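Local coordinates for UPF0678 fatty acid-binding protein-like protein ERS007657_00996 (Mycobacterium tuberculosis, PDB 6R3W) that binds heme b in a ten-stranded antiparallel beta-barrel and probably scavenges peroxynitrite by isomerising it to nitrate, at residues Y35-V40 with L139-Q144; G69-C74 with V79-A84; A127-Y132 with Q150-H155. All coordinates share one frame; numbering follows the deposited sequence.

Contact 1 of 3, residues Y35-V40 with L139-Q144; sequences YLEEVV and LSYSLQ. With HEM (protoporphyrin IX containing Fe), chain B.
Two phenol hydroxyls and a carboxylate form a short hydrogen-bond relay across the buried barrel interior, where strands 33-42 and 138-147, not neighbours in the sheet, meet through side chains alone: Tyr-35 donates to Tyr-141, which donates to Glu-37. The first step, from Tyr-35 OH to Tyr-141 OH, spans 2.8 Å. The second is notably short, with Tyr-141 OH 2.5 Å from Glu-37 OE1. That oxygen is met on its syn side, the donor lying 17° out of the carboxylate plane. Glu-37 reaches the hydroxyl as a nearly straight rod, CG anti to the backbone N (chi1 177°) and the chain extended beyond it. Its OE1 arrives at the edge of the Tyr-141 ring, in plane, while the carboxylate is turned 68° from that ring. Tyr-141 comes from the opposite direction to both partners and presents its hydroxyl end. Beside the relay, the heme lies against Tyr-35: vinyl carbon CBB sits over one face of the ring, offset toward the rim, with CBB 3.6 Å from Tyr-35 CE1. The heme methyl CMB is 3.7 Å from Tyr-35 CD2. Ala-158 of strand 153-162 touches all three side chains, and the Tyr-141 ring also stacks on Tyr-132. Tyr-141 OH gives and accepts one bond, which helps to hold the hydroxyl ends of both tyrosines. The short distance to OE1 is consistent with a strong bond to a carboxylate that probably carries negative charge and would polarise the Tyr-141 hydroxyl, in a chain of polar atoms that ends beside the heme.

Contact 2 of 3, residues G69-C74 with V79-A84; sequences GYLRVC and VELVLA
Leu-71 lays its CD1 methyl against two residues of the partner strand, 3.9 Å from Val-79 CB and 4.0 Å from Leu-81 CB. The branch gets there because CG stands opposite the backbone N (chi1 -175°). Val-73 extends this apolar face more loosely, its CG2 4.4 Å from Val-79 CG1. Between the two faces runs the antiparallel ladder: Tyr-70 with Val-82 and Arg-72 with Glu-80 are the hydrogen-bonded pairs, each with two backbone N-H to O bonds. Next to Leu-83, Gly-69 lets its CA approach Val-82 O to 3.2 Å in a CA-H...O contact. On the other face, Arg-72 bends at chi3 (45°) and sets its guanidinium side-on to Glu-80, the two planes only 11° apart. A single oxygen takes both bonds of this salt bridge, Glu-80 OE1 lying 2.7 Å from Arg-72 NE and 3.0 Å from Arg-72 NH2. At the turn end, Cys-74 SG closes on Val-79 N (3.2 Å) and forms a disulfide with Cys-78, covalently clasping the hairpin of strands 63-73 and 78-85. Strands 48-57 and 89-100 flank it, and Leu-12 and Leu-15 from loops pack on its apolar face.

Contact 3 of 3, residues A127-Y132 with Q150-H155; sequences ALDRSY and QPLQDH. With HEM (protoporphyrin IX containing Fe), chain B.
With chi1 at -178°, Leu-152 swings CG away from its own backbone N, and its two methyls come up against the carboxylate of Asp-129, whose CG lies beside the backbone N (chi1 -70°). The two side chains cross at about a right angle, with Leu-152 CD2 3.5 Å from Asp-129 OD2. Leu-152 CD1 is 4.1 Å from Asp-129 OD1, and Ala-127 O lies a little farther off. No hydrogen bond joins the segments: the carboxylate is engaged by Ser-109 at OD1 and by a salt bridge from Arg-111 at OD2. The chain turns a corner at Leu-152, spanned by a hydrogen bond from Gln-153 NE2 on one side to Pro-151 O, 2.9 Å away, on the other. Beyond the corner, His-155 places NE2 2.2 Å from the heme iron. Water holds the other axial position, its oxygen 2.1 Å from FE, and a bond from His-155 ND1 to Lys-26 O sets the rotation of the imidazole. Leu-128 adds an apolar wall, its CD1 3.7 Å from heme CBC. Farther along the strand, the extended Arg-130 makes salt bridges with Glu-67, Glu-91 and Glu-93. The Leu-152 packing joins the corner before strand 153-162 to strand 125-135, whereas His-155 and Leu-128 belong to the nitrobindin heme site, a cleft in a calycin-like beta-barrel with histidine and water on the ferric iron.

How the contacts relate
All three contacts belong to one closed antiparallel barrel of ten strands. Along the chain, contact 2 falls between the two segments of contact 1 and ends before contact 3 begins, whereas contacts 1 and 3 alternate. Strand 138-147 lies between strands 125-135 and 153-162, so contacts 1 and 3, with centres about 14 Å apart, touch directly: Gln-144 NE2 is 2.8 Å from Asp-154 OD1. Both also reach the heme. The hairpin of contact 2 is centred about 16 Å from the centre of contact 1 and about 17 Å from that of contact 3, meeting the latter where Leu-81 and Leu-83 pack on Arg-130. Heme surroundings, the buried tyrosine-glutamate cluster and disulfide-closed hairpin are thereby built into a single continuous sheet.

Contact 1 of 3, residues Y35-V40 with L139-Q144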
loop_
_atom_site.group_PDB
_atom_site.type_symbol
_atom_site.label_atom_id
_atom_site.label_comp_id
_atom_site.label_asym_id
_atom_site.label_seq_id
_atom_site.Cartn_x
_atom_site.Cartn_y
_atom_site.Cartn_z
ATOM N N TYR A 35 -1.371 -11.788 -9.394
ATOM C CA TYR A 35 -0.134 -11.023 -9.624
ATOM C C TYR A 35 0.946 -11.474 -8.654
ATOM O O TYR A 35 0.634 -11.922 -7.530
ATOM C CB TYR A 35 -0.398 -9.514 -9.511
ATOM C CG TYR A 35 -0.951 -9.054 -8.188
ATOM C CD1 TYR A 35 -0.121 -8.584 -7.190
ATOM C CD2 TYR A 35 -2.318 -8.972 -7.980
ATOM C CE1 TYR A 35 -0.634 -8.089 -5.999
ATOM C CE2 TYR A 35 -2.850 -8.504 -6.784
ATOM C CZ TYR A 35 -2.005 -8.038 -5.796
ATOM O OH TYR A 35 -2.537 -7.522 -4.635
ATOM N N LEU A 36 2.193 -11.249 -9.072
ATOM C CA LEU A 36 3.384 -11.281 -8.209
ATOM C C LEU A 36 3.733 -9.849 -7.824
ATOM O O LEU A 36 3.464 -8.935 -8.624
ATOM C CB LEU A 36 4.542 -11.948 -8.952
ATOM C CG LEU A 36 4.268 -13.358 -9.447
ATOM C CD1 LEU A 36 5.491 -13.923 -10.159
ATOM C CD2 LEU A 36 3.844 -14.259 -8.311
ATOM N N GLU A 37 4.284 -9.666 -6.634
ATOM C CA GLU A 37 4.521 -8.331 -6.072
ATOM C C GLU A 37 5.887 -8.298 -5.413
ATOM O O GLU A 37 6.197 -9.220 -4.637
ATOM C CB GLU A 37 3.424 -7.978 -5.084
ATOM C CG GLU A 37 3.621 -6.647 -4.391
ATOM C CD GLU A 37 2.398 -6.151 -3.656
ATOM O OE1 GLU A 37 1.385 -6.876 -3.636
ATOM O OE2 GLU A 37 2.471 -5.045 -3.082
ATOM N N GLU A 38 6.616 -7.206 -5.644
ATOM C CA GLU A 38 7.872 -6.873 -4.960
ATOM C C GLU A 38 7.714 -5.482 -4.351
ATOM O O GLU A 38 7.341 -4.544 -5.089
ATOM C CB GLU A 38 9.049 -6.893 -5.939
ATOM C CG GLU A 38 9.270 -8.226 -6.620
ATOM C CD GLU A 38 10.383 -9.055 -6.008
ATOM O OE1 GLU A 38 11.083 -8.532 -5.114
ATOM O OE2 GLU A 38 10.514 -10.241 -6.388
ATOM N N VAL A 39 8.057 -5.351 -3.073
ATOM C CA VAL A 39 7.982 -4.080 -2.324
ATOM C C VAL A 39 9.325 -3.810 -1.654
ATOM O O VAL A 39 9.967 -4.757 -1.170
ATOM C CB VAL A 39 6.848 -4.152 -1.304
ATOM C CG1 VAL A 39 7.051 -3.179 -0.165
ATOM C CG2 VAL A 39 5.500 -3.976 -1.984
ATOM N N VAL A 40 9.721 -2.556 -1.630
ATOM C CA VAL A 40 10.883 -2.128 -0.815
ATOM C C VAL A 40 10.457 -0.972 0.069
ATOM O O VAL A 40 9.924 0.018 -0.451
ATOM C CB VAL A 40 12.095 -1.747 -1.680
ATOM C CG1 VAL A 40 13.249 -1.303 -0.807
ATOM C CG2 VAL A 40 12.526 -2.872 -2.597
ATOM N N LEU A 139 4.049 -10.034 5.445
ATOM C CA LEU A 139 3.300 -8.778 5.245
ATOM C C LEU A 139 2.067 -9.090 4.423
ATOM O O LEU A 139 2.215 -9.653 3.334
ATOM C CB LEU A 139 4.186 -7.756 4.538
ATOM C CG LEU A 139 3.566 -6.371 4.324
ATOM C CD1 LEU A 139 4.665 -5.351 4.082
ATOM C CD2 LEU A 139 2.561 -6.354 3.176
ATOM N N SER A 140 0.889 -8.858 4.980
ATOM C CA SER A 140 -0.344 -9.092 4.210
ATOM C C SER A 140 -1.177 -7.806 4.134
ATOM O O SER A 140 -1.119 -6.987 5.054
ATOM C CB SER A 140 -1.108 -10.246 4.780
ATOM O OG SER A 140 -1.470 -10.021 6.122
ATOM N N TYR A 141 -1.998 -7.688 3.128
ATOM C CA TYR A 141 -2.866 -6.513 3.038
ATOM C C TYR A 141 -4.110 -6.852 2.243
ATOM O O TYR A 141 -4.124 -7.779 1.413
ATOM C CB TYR A 141 -2.133 -5.333 2.407
ATOM C CG TYR A 141 -1.798 -5.484 0.948
ATOM C CD1 TYR A 141 -2.739 -5.233 -0.040
ATOM C CD2 TYR A 141 -0.532 -5.895 0.553
ATOM C CE1 TYR A 141 -2.440 -5.403 -1.380
ATOM C CE2 TYR A 141 -0.205 -6.053 -0.782
ATOM C CZ TYR A 141 -1.169 -5.806 -1.757
ATOM O OH TYR A 141 -0.889 -5.951 -3.079
ATOM N N SER A 142 -5.104 -6.012 2.447
ATOM C CA SER A 142 -6.242 -5.875 1.523
ATOM C C SER A 142 -6.437 -4.413 1.175
ATOM O O SER A 142 -6.163 -3.530 2.025
ATOM C CB SER A 142 -7.504 -6.495 2.070
ATOM O OG SER A 142 -8.059 -5.714 3.111
ATOM N N LEU A 143 -6.876 -4.177 -0.048
ATOM C CA LEU A 143 -7.191 -2.830 -0.551
ATOM C C LEU A 143 -8.616 -2.843 -1.051
ATOM O O LEU A 143 -8.967 -3.704 -1.868
ATOM C CB LEU A 143 -6.186 -2.412 -1.631
ATOM C CG LEU A 143 -6.428 -1.039 -2.252
ATOM C CD1 LEU A 143 -5.107 -0.418 -2.682
ATOM C CD2 LEU A 143 -7.387 -1.121 -3.428
ATOM N N GLN A 144 -9.395 -1.914 -0.548
ATOM C CA GLN A 144 -10.757 -1.677 -1.057
ATOM C C GLN A 144 -10.791 -0.380 -1.868
ATOM O O GLN A 144 -10.018 0.559 -1.573
ATOM C CB GLN A 144 -11.768 -1.670 0.083
ATOM C CG GLN A 144 -11.824 -2.984 0.830
ATOM C CD GLN A 144 -13.127 -3.141 1.563
ATOM O OE1 GLN A 144 -13.596 -2.219 2.241
ATOM N NE2 GLN A 144 -13.698 -4.334 1.485
HETATM C CHA HEM B . -8.484 -2.601 -13.033
HETATM C CHB HEM B . -4.574 -4.899 -11.451
HETATM C CHC HEM B . -3.943 -1.530 -7.988
HETATM C CHD HEM B . -7.603 1.025 -9.917
HETATM C C1A HEM B . -7.465 -3.508 -12.891
HETATM C C2A HEM B . -7.238 -4.615 -13.779
HETATM C C3A HEM B . -6.133 -5.248 -13.331
HETATM C C4A HEM B . -5.687 -4.558 -12.172
HETATM C CMA HEM B . -5.462 -6.437 -13.959
HETATM C CAA HEM B . -8.073 -4.979 -14.983
HETATM C CBA HEM B . -7.319 -4.695 -16.277
HETATM C CGA HEM B . -7.022 -3.238 -16.395
HETATM O O1A HEM B . -5.837 -2.861 -16.501
HETATM O O2A HEM B . -7.957 -2.412 -16.435
HETATM C C1B HEM B . -4.095 -4.201 -10.326
HETATM C C2B HEM B . -2.930 -4.584 -9.595
HETATM C C3B HEM B . -2.762 -3.659 -8.579
HETATM C C4B HEM B . -3.829 -2.666 -8.765
HETATM C CMB HEM B . -2.051 -5.779 -9.884
HETATM C CAB HEM B . -1.766 -3.607 -7.485
HETATM C CBB HEM B . -1.249 -4.701 -6.965
HETATM C C1C HEM B . -4.865 -0.512 -8.244
HETATM C C2C HEM B . -4.956 0.703 -7.530
HETATM C C3C HEM B . -5.941 1.448 -8.124
HETATM C C4C HEM B . -6.533 0.630 -9.150
HETATM C CMC HEM B . -4.104 1.058 -6.355
HETATM C CAC HEM B . -6.347 2.845 -7.854
HETATM C CBC HEM B . -5.451 3.819 -7.655
HETATM C C1D HEM B . -8.177 0.208 -10.883
HETATM C C2D HEM B . -9.335 0.619 -11.690
HETATM C C3D HEM B . -9.571 -0.371 -12.552
HETATM C C4D HEM B . -8.572 -1.425 -12.274
HETATM C CMD HEM B . -10.054 1.938 -11.615
HETATM C CAD HEM B . -10.367 -0.221 -13.818
HETATM C CBD HEM B . -11.730 -0.709 -13.637
HETATM C CGD HEM B . -12.533 -0.483 -14.920
HETATM O O1D HEM B . -12.085 -0.180 -16.077
HETATM O O2D HEM B . -13.673 -0.589 -14.789
HETATM N NA HEM B . -6.472 -3.491 -11.924
HETATM N NB HEM B . -4.588 -3.060 -9.805
HETATM N NC HEM B . -5.849 -0.561 -9.196
HETATM N ND HEM B . -7.736 -1.031 -11.275
HETATM FE FE HEM B . -6.248 -2.061 -10.526
HETATM O O HOH W 1 -4.922 -1.041 -11.874
#

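Contact 2 of 3, residues G69-C74 with V79-A84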
loop_
_atom_site.group_PDB
_atom_site.type_symbol
_atom_site.label_atom_id
_atom_site.label_comp_id
_atom_site.label_asym_id
_atom_site.label_seq_id
_atom_site.Cartn_x
_atom_site.Cartn_y
_atom_site.Cartn_z
ATOM N N GLY A 69 6.110 6.172 -3.430
ATOM C CA GLY A 69 5.932 7.336 -2.578
ATOM C C GLY A 69 6.467 7.102 -1.206
ATOM O O GLY A 69 7.603 6.582 -1.083
ATOM N N TYR A 70 5.743 7.569 -0.202
ATOM C CA TYR A 70 6.278 7.761 1.153
ATOM C C TYR A 70 5.227 7.372 2.178
ATOM O O TYR A 70 4.038 7.650 1.989
ATOM C CB TYR A 70 6.729 9.208 1.340
ATOM C CG TYR A 70 7.639 9.680 0.244
ATOM C CD1 TYR A 70 8.992 9.377 0.261
ATOM C CD2 TYR A 70 7.153 10.380 -0.843
ATOM C CE1 TYR A 70 9.824 9.713 -0.795
ATOM C CE2 TYR A 70 7.976 10.766 -1.882
ATOM C CZ TYR A 70 9.308 10.428 -1.864
ATOM O OH TYR A 70 10.104 10.830 -2.904
ATOM N N LEU A 71 5.678 6.772 3.267
ATOM C CA LEU A 71 4.850 6.532 4.457
ATOM C C LEU A 71 5.386 7.425 5.571
ATOM O O LEU A 71 6.444 7.136 6.120
ATOM C CB LEU A 71 4.890 5.047 4.810
ATOM C CG LEU A 71 3.970 4.613 5.955
ATOM C CD1 LEU A 71 2.517 4.958 5.693
ATOM C CD2 LEU A 71 4.109 3.132 6.212
ATOM N N ARG A 72 4.685 8.508 5.839
ATOM C CA ARG A 72 5.053 9.504 6.864
ATOM C C ARG A 72 4.443 9.082 8.196
ATOM O O ARG A 72 3.276 8.657 8.228
ATOM C CB ARG A 72 4.507 10.884 6.482
ATOM C CG ARG A 72 5.164 11.492 5.261
ATOM C CD ARG A 72 4.320 12.538 4.540
ATOM N NE ARG A 72 3.684 13.499 5.429
ATOM C CZ ARG A 72 4.221 14.632 5.874
ATOM N NH1 ARG A 72 5.487 14.950 5.605
ATOM N NH2 ARG A 72 3.496 15.414 6.640
ATOM N N VAL A 73 5.160 9.313 9.277
ATOM C CA VAL A 73 4.566 9.226 10.623
ATOM C C VAL A 73 4.210 10.645 11.078
ATOM O O VAL A 73 5.105 11.489 11.181
ATOM C CB VAL A 73 5.495 8.481 11.594
ATOM C CG1 VAL A 73 5.015 8.610 13.028
ATOM C CG2 VAL A 73 5.615 7.024 11.205
ATOM N N CYS A 74 2.911 10.887 11.276
ATOM C CA CYS A 74 2.337 12.205 11.652
ATOM C C CYS A 74 2.205 12.240 13.184
ATOM O O CYS A 74 1.074 12.363 13.709
ATOM C CB CYS A 74 1.022 12.505 10.884
ATOM S SG CYS A 74 0.010 11.038 10.471
ATOM N N VAL A 79 -0.270 7.804 10.536
ATOM C CA VAL A 79 0.419 7.649 9.238
ATOM C C VAL A 79 -0.301 8.455 8.161
ATOM O O VAL A 79 -1.537 8.495 8.116
ATOM C CB VAL A 79 0.582 6.174 8.819
ATOM C CG1 VAL A 79 1.811 5.554 9.455
ATOM C CG2 VAL A 79 -0.641 5.331 9.126
ATOM N N GLU A 80 0.499 8.965 7.240
ATOM C CA GLU A 80 0.074 9.517 5.936
ATOM C C GLU A 80 0.841 8.746 4.858
ATOM O O GLU A 80 2.076 8.851 4.814
ATOM C CB GLU A 80 0.336 11.031 5.841
ATOM C CG GLU A 80 -0.458 11.868 6.829
ATOM C CD GLU A 80 0.114 13.237 7.091
ATOM O OE1 GLU A 80 1.215 13.516 6.609
ATOM O OE2 GLU A 80 -0.586 14.056 7.755
ATOM N N LEU A 81 0.123 8.022 3.995
ATOM C CA LEU A 81 0.693 7.277 2.849
ATOM C C LEU A 81 0.442 8.101 1.595
ATOM O O LEU A 81 -0.709 8.408 1.297
ATOM C CB LEU A 81 0.042 5.897 2.750
ATOM C CG LEU A 81 0.485 5.033 1.572
ATOM C CD1 LEU A 81 1.974 4.675 1.662
ATOM C CD2 LEU A 81 -0.357 3.769 1.512
ATOM N N VAL A 82 1.520 8.501 0.943
ATOM C CA VAL A 82 1.504 9.477 -0.157
ATOM C C VAL A 82 2.031 8.790 -1.409
ATOM O O VAL A 82 3.202 8.389 -1.397
ATOM C CB VAL A 82 2.373 10.683 0.219
ATOM C CG1 VAL A 82 2.328 11.759 -0.846
ATOM C CG2 VAL A 82 1.999 11.266 1.573
ATOM N N LEU A 83 1.189 8.595 -2.417
ATOM C CA LEU A 83 1.548 7.713 -3.557
ATOM C C LEU A 83 1.210 8.346 -4.899
ATOM O O LEU A 83 0.180 9.012 -5.054
ATOM C CB LEU A 83 0.815 6.381 -3.468
ATOM C CG LEU A 83 1.156 5.489 -2.280
ATOM C CD1 LEU A 83 0.258 4.265 -2.300
ATOM C CD2 LEU A 83 2.625 5.104 -2.273
ATOM N N ALA A 84 2.059 8.040 -5.873
ATOM C CA ALA A 84 1.819 8.204 -7.315
ATOM C C ALA A 84 1.582 6.842 -7.957
ATOM O O ALA A 84 2.251 5.846 -7.572
ATOM C CB ALA A 84 2.995 8.887 -7.945
#

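Contact 3 of 3, residues A127-Y132 with Q150-H155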
loop_
_atom_site.group_PDB
_atom_site.type_symbol
_atom_site.label_atom_id
_atom_site.label_comp_id
_atom_site.label_asym_id
_atom_site.label_seq_id
_atom_site.Cartn_x
_atom_site.Cartn_y
_atom_site.Cartn_z
ATOM N N ALA A 127 -12.324 6.574 -3.819
ATOM C CA ALA A 127 -11.816 6.233 -2.469
ATOM C C ALA A 127 -10.962 4.980 -2.523
ATOM O O ALA A 127 -11.267 4.062 -3.306
ATOM C CB ALA A 127 -12.936 6.084 -1.463
ATOM N N LEU A 128 -9.979 4.928 -1.631
ATOM C CA LEU A 128 -9.125 3.747 -1.409
ATOM C C LEU A 128 -8.919 3.557 0.082
ATOM O O LEU A 128 -8.626 4.550 0.777
ATOM C CB LEU A 128 -7.783 3.944 -2.114
ATOM C CG LEU A 128 -7.862 4.020 -3.631
ATOM C CD1 LEU A 128 -6.607 4.651 -4.217
ATOM C CD2 LEU A 128 -8.126 2.661 -4.242
ATOM N N ASP A 129 -9.093 2.326 0.537
ATOM C CA ASP A 129 -8.815 1.920 1.922
ATOM C C ASP A 129 -7.770 0.811 1.890
ATOM O O ASP A 129 -7.877 -0.093 1.042
ATOM C CB ASP A 129 -10.055 1.358 2.623
ATOM C CG ASP A 129 -11.175 2.331 2.970
ATOM O OD1 ASP A 129 -11.199 3.455 2.443
ATOM O OD2 ASP A 129 -12.073 1.899 3.731
ATOM N N ARG A 130 -6.803 0.878 2.780
ATOM C CA ARG A 130 -5.767 -0.167 2.937
ATOM C C ARG A 130 -5.733 -0.666 4.385
ATOM O O ARG A 130 -5.693 0.153 5.318
ATOM C CB ARG A 130 -4.409 0.383 2.519
ATOM C CG ARG A 130 -4.277 0.632 1.021
ATOM C CD ARG A 130 -2.981 1.341 0.702
ATOM N NE ARG A 130 -2.947 1.837 -0.661
ATOM C CZ ARG A 130 -2.115 1.434 -1.608
ATOM N NH1 ARG A 130 -1.229 0.467 -1.388
ATOM N NH2 ARG A 130 -2.186 1.978 -2.798
ATOM N N SER A 131 -5.660 -1.982 4.528
ATOM C CA SER A 131 -5.413 -2.681 5.801
ATOM C C SER A 131 -4.142 -3.527 5.653
ATOM O O SER A 131 -4.142 -4.420 4.833
ATOM C CB SER A 131 -6.611 -3.519 6.161
ATOM O OG SER A 131 -6.419 -4.167 7.396
ATOM N N TYR A 132 -3.099 -3.187 6.390
ATOM C CA TYR A 132 -1.799 -3.887 6.307
ATOM C C TYR A 132 -1.540 -4.582 7.660
ATOM O O TYR A 132 -1.807 -3.979 8.748
ATOM C CB TYR A 132 -0.687 -2.917 5.859
ATOM C CG TYR A 132 -0.575 -2.685 4.358
ATOM C CD1 TYR A 132 0.571 -3.035 3.649
ATOM C CD2 TYR A 132 -1.594 -2.072 3.648
ATOM C CE1 TYR A 132 0.658 -2.863 2.272
ATOM C CE2 TYR A 132 -1.546 -1.947 2.263
ATOM C CZ TYR A 132 -0.407 -2.316 1.574
ATOM O OH TYR A 132 -0.354 -2.127 0.223
ATOM N N GLN A 150 -18.999 1.953 -8.760
ATOM C CA GLN A 150 -19.154 0.816 -7.827
ATOM C C GLN A 150 -18.911 1.284 -6.401
ATOM O O GLN A 150 -18.037 2.121 -6.152
ATOM C CB GLN A 150 -18.196 -0.316 -8.179
ATOM C CG GLN A 150 -18.138 -0.627 -9.665
ATOM C CD GLN A 150 -19.492 -0.964 -10.216
ATOM O OE1 GLN A 150 -20.184 -1.833 -9.695
ATOM N NE2 GLN A 150 -19.892 -0.234 -11.240
ATOM N N PRO A 151 -19.620 0.704 -5.421
ATOM C CA PRO A 151 -19.384 1.033 -4.021
ATOM C C PRO A 151 -18.019 0.501 -3.550
ATOM O O PRO A 151 -17.495 -0.440 -4.127
ATOM C CB PRO A 151 -20.556 0.382 -3.279
ATOM C CG PRO A 151 -20.955 -0.772 -4.189
ATOM C CD PRO A 151 -20.719 -0.259 -5.601
ATOM N N LEU A 152 -17.542 1.040 -2.438
ATOM C CA LEU A 152 -16.292 0.618 -1.787
ATOM C C LEU A 152 -16.308 -0.886 -1.559
ATOM O O LEU A 152 -17.246 -1.388 -0.891
ATOM C CB LEU A 152 -16.148 1.380 -0.482
ATOM C CG LEU A 152 -14.866 1.106 0.304
ATOM C CD1 LEU A 152 -13.648 1.710 -0.380
ATOM C CD2 LEU A 152 -14.996 1.612 1.742
ATOM N N GLN A 153 -15.307 -1.589 -2.060
ATOM C CA GLN A 153 -15.255 -3.055 -1.993
ATOM C C GLN A 153 -13.844 -3.542 -2.342
ATOM O O GLN A 153 -13.068 -2.779 -2.929
ATOM C CB GLN A 153 -16.298 -3.668 -2.921
ATOM C CG GLN A 153 -16.048 -3.374 -4.379
ATOM C CD GLN A 153 -17.195 -3.849 -5.219
ATOM O OE1 GLN A 153 -17.262 -5.024 -5.587
ATOM N NE2 GLN A 153 -18.114 -2.932 -5.509
ATOM N N ASP A 154 -13.570 -4.805 -2.097
ATOM C CA ASP A 154 -12.231 -5.367 -2.384
ATOM C C ASP A 154 -11.839 -5.106 -3.843
ATOM O O ASP A 154 -12.629 -5.431 -4.763
ATOM C CB ASP A 154 -12.196 -6.860 -2.119
ATOM C CG ASP A 154 -12.106 -7.227 -0.647
ATOM O OD1 ASP A 154 -12.094 -6.296 0.197
ATOM O OD2 ASP A 154 -12.097 -8.438 -0.348
ATOM N N HIS A 155 -10.599 -4.687 -4.059
ATOM C CA HIS A 155 -9.936 -4.771 -5.383
ATOM C C HIS A 155 -8.731 -5.696 -5.314
ATOM O O HIS A 155 -8.455 -6.338 -6.316
ATOM C CB HIS A 155 -9.534 -3.379 -5.924
ATOM C CG HIS A 155 -8.852 -3.370 -7.269
ATOM N ND1 HIS A 155 -9.313 -4.099 -8.336
ATOM C CD2 HIS A 155 -7.833 -2.597 -7.758
ATOM C CE1 HIS A 155 -8.555 -3.844 -9.404
ATOM N NE2 HIS A 155 -7.625 -2.951 -9.064
HETATM C CHA HEM B . -8.484 -2.601 -13.033
HETATM C CHB HEM B . -4.574 -4.899 -11.451
HETATM C CHC HEM B . -3.943 -1.530 -7.988
HETATM C CHD HEM B . -7.603 1.025 -9.917
HETATM C C1A HEM B . -7.465 -3.508 -12.891
HETATM C C2A HEM B . -7.238 -4.615 -13.779
HETATM C C3A HEM B . -6.133 -5.248 -13.331
HETATM C C4A HEM B . -5.687 -4.558 -12.172
HETATM C CMA HEM B . -5.462 -6.437 -13.959
HETATM C CAA HEM B . -8.073 -4.979 -14.983
HETATM C CBA HEM B . -7.319 -4.695 -16.277
HETATM C CGA HEM B . -7.022 -3.238 -16.395
HETATM O O1A HEM B . -5.837 -2.861 -16.501
HETATM O O2A HEM B . -7.957 -2.412 -16.435
HETATM C C1B HEM B . -4.095 -4.201 -10.326
HETATM C C2B HEM B . -2.930 -4.584 -9.595
HETATM C C3B HEM B . -2.762 -3.659 -8.579
HETATM C C4B HEM B . -3.829 -2.666 -8.765
HETATM C CMB HEM B . -2.051 -5.779 -9.884
HETATM C CAB HEM B . -1.766 -3.607 -7.485
HETATM C CBB HEM B . -1.249 -4.701 -6.965
HETATM C C1C HEM B . -4.865 -0.512 -8.244
HETATM C C2C HEM B . -4.956 0.703 -7.530
HETATM C C3C HEM B . -5.941 1.448 -8.124
HETATM C C4C HEM B . -6.533 0.630 -9.150
HETATM C CMC HEM B . -4.104 1.058 -6.355
HETATM C CAC HEM B . -6.347 2.845 -7.854
HETATM C CBC HEM B . -5.451 3.819 -7.655
HETATM C C1D HEM B . -8.177 0.208 -10.883
HETATM C C2D HEM B . -9.335 0.619 -11.690
HETATM C C3D HEM B . -9.571 -0.371 -12.552
HETATM C C4D HEM B . -8.572 -1.425 -12.274
HETATM C CMD HEM B . -10.054 1.938 -11.615
HETATM C CAD HEM B . -10.367 -0.221 -13.818
HETATM C CBD HEM B . -11.730 -0.709 -13.637
HETATM C CGD HEM B . -12.533 -0.483 -14.920
HETATM O O1D HEM B . -12.085 -0.180 -16.077
HETATM O O2D HEM B . -13.673 -0.589 -14.789
HETATM N NA HEM B . -6.472 -3.491 -11.924
HETATM N NB HEM B . -4.588 -3.060 -9.805
HETATM N NC HEM B . -5.849 -0.561 -9.196
HETATM N ND HEM B . -7.736 -1.031 -11.275
HETATM FE FE HEM B . -6.248 -2.061 -10.526
HETATM O O HOH W 1 -4.922 -1.041 -11.874
#